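CBS domain-containing protein (Listeria monocytogenes, PDB 6XNU) binds the second messenger c-di-AMP, probably through its CBS domains, and controls (p)ppGpp and c-di-AMP homeostasis in the bacterium. Local coordinates at residues Gln150-Arg153 with Tyr154-Gln158. Numbering follows the deposited sequence.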
loop_
_atom_site.group_PDB
_atom_site.type_symbol
_atom_site.label_atom_id
_atom_site.label_comp_id
_atom_site.label_asym_id
_atom_site.label_seq_id
_atom_site.Cartn_x
_atom_site.Cartn_y
_atom_site.Cartn_z
ATOM N N GLN A 150 10.175 -7.900 -14.928
ATOM C CA GLN A 150 10.348 -8.054 -16.369
ATOM C C GLN A 150 11.010 -6.824 -16.985
ATOM O O GLN A 150 11.856 -6.956 -17.884
ATOM C CB GLN A 150 8.994 -8.333 -17.013
ATOM C CG GLN A 150 8.458 -9.704 -16.639
ATOM C CD GLN A 150 7.033 -9.923 -17.125
ATOM O OE1 GLN A 150 6.291 -8.962 -17.360
ATOM N NE2 GLN A 150 6.640 -11.190 -17.273
ATOM N N VAL A 151 10.628 -5.627 -16.535
ATOM C CA VAL A 151 11.237 -4.408 -17.068
ATOM C C VAL A 151 12.715 -4.348 -16.699
ATOM O O VAL A 151 13.576 -4.016 -17.532
ATOM C CB VAL A 151 10.470 -3.176 -16.555
ATOM C CG1 VAL A 151 11.232 -1.899 -16.879
ATOM C CG2 VAL A 151 9.088 -3.129 -17.177
ATOM N N ASN A 152 13.023 -4.663 -15.443
ATOM C CA ASN A 152 14.398 -4.779 -14.961
ATOM C C ASN A 152 15.210 -5.731 -15.840
ATOM O O ASN A 152 16.304 -5.389 -16.302
ATOM C CB ASN A 152 14.329 -5.253 -13.499
ATOM C CG ASN A 152 15.645 -5.213 -12.779
ATOM O OD1 ASN A 152 16.232 -4.144 -12.558
ATOM N ND2 ASN A 152 16.111 -6.393 -12.366
ATOM N N ARG A 153 14.664 -6.919 -16.120
ATOM C CA ARG A 153 15.362 -7.875 -16.979
ATOM C C ARG A 153 15.582 -7.299 -18.370
ATOM O O ARG A 153 16.652 -7.482 -18.973
ATOM C CB ARG A 153 14.560 -9.180 -17.066
ATOM C CG ARG A 153 15.231 -10.261 -17.885
ATOM C CD ARG A 153 14.466 -11.588 -17.810
ATOM N NE ARG A 153 13.141 -11.513 -18.423
ATOM C CZ ARG A 153 11.988 -11.612 -17.755
ATOM N NH1 ARG A 153 11.980 -11.787 -16.436
ATOM N NH2 ARG A 153 10.834 -11.532 -18.409
ATOM N N TYR A 154 14.580 -6.604 -18.900
ATOM C CA TYR A 154 14.707 -6.059 -20.248
ATOM C C TYR A 154 15.795 -4.991 -20.313
ATOM O O TYR A 154 16.591 -4.968 -21.262
ATOM C CB TYR A 154 13.368 -5.491 -20.713
ATOM C CG TYR A 154 13.410 -4.933 -22.125
ATOM C CD1 TYR A 154 13.445 -5.784 -23.221
ATOM C CD2 TYR A 154 13.386 -3.565 -22.355
ATOM C CE1 TYR A 154 13.485 -5.286 -24.512
ATOM C CE2 TYR A 154 13.426 -3.053 -23.650
ATOM C CZ TYR A 154 13.468 -3.919 -24.720
ATOM O OH TYR A 154 13.503 -3.419 -26.009
ATOM N N ILE A 155 15.840 -4.104 -19.316
ATOM C CA ILE A 155 16.879 -3.072 -19.266
ATOM C C ILE A 155 18.260 -3.709 -19.246
ATOM O O ILE A 155 19.195 -3.224 -19.903
ATOM C CB ILE A 155 16.646 -2.158 -18.046
ATOM C CG1 ILE A 155 15.515 -1.174 -18.341
ATOM C CG2 ILE A 155 17.933 -1.425 -17.641
ATOM C CD1 ILE A 155 14.973 -0.492 -17.104
ATOM N N HIS A 156 18.421 -4.798 -18.493
ATOM C CA HIS A 156 19.724 -5.451 -18.395
ATOM C C HIS A 156 20.083 -6.174 -19.689
ATOM O O HIS A 156 21.256 -6.216 -20.079
ATOM C CB HIS A 156 19.741 -6.411 -17.207
ATOM C CG HIS A 156 19.636 -5.712 -15.883
ATOM N ND1 HIS A 156 19.059 -6.286 -14.769
ATOM C CD2 HIS A 156 20.040 -4.476 -15.505
ATOM C CE1 HIS A 156 19.110 -5.427 -13.763
ATOM N NE2 HIS A 156 19.706 -4.323 -14.181
ATOM N N LEU A 157 19.090 -6.742 -20.365
ATOM C CA LEU A 157 19.355 -7.351 -21.667
ATOM C C LEU A 157 19.821 -6.308 -22.671
ATOM O O LEU A 157 20.690 -6.589 -23.511
ATOM C CB LEU A 157 18.103 -8.065 -22.165
ATOM C CG LEU A 157 17.733 -9.308 -21.350
ATOM C CD1 LEU A 157 16.405 -9.873 -21.820
ATOM C CD2 LEU A 157 18.832 -10.365 -21.418
ATOM N N GLN A 158 19.251 -5.097 -22.605
ATOM C CA GLN A 158 19.696 -4.029 -23.503
ATOM C C GLN A 158 21.149 -3.658 -23.240
ATOM O O GLN A 158 21.916 -3.418 -24.181
ATOM C CB GLN A 158 18.809 -2.793 -23.358
ATOM C CG GLN A 158 17.376 -3.005 -23.808
ATOM C CD GLN A 158 17.290 -3.429 -25.256
ATOM O OE1 GLN A 158 17.464 -2.617 -26.154
ATOM N NE2 GLN A 158 17.019 -4.708 -25.489
#
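CG of Asn152 lies anti to its backbone nitrogen (chi1 -171°) and that of His156 anti to its carbonyl carbon (chi1 -66°), which brings the imidazole back along the helix to the amide. The two flat groups stand steeply to each other, their planes 76° apart, and the amide straddles one ring carbon, with Asn152 OD1 3.4 Å from His156 CE1 and Asn152 ND2 at the same distance from that atom. The backbone O of Asn152 lies over one face of the imidazole, offset toward the rim, while accepting the hydrogen bond from His156 N (3.1 Å). This is one of four successive i to i+4 bonds that join 150-153 to 154-158 within the C-terminal helix 145-161, which follows the last strand of the CBS fold. Val151 CG1 packs obliquely against Ile155 CD1 at 4.0 Å. On a different side of the helix the aliphatic start of Arg153 runs alongside Leu157, CG to CD1 4.1 Å; the arginine then bends at chi3, and its guanidinium forms a salt bridge with Glu26, which also accepts a hydrogen bond from Gln150. His156 NE2 is hydrogen-bonded to Glu117 of the second subunit, whose Val151, Val124 and Val120 pack against Val151, Asn152 and Ile155.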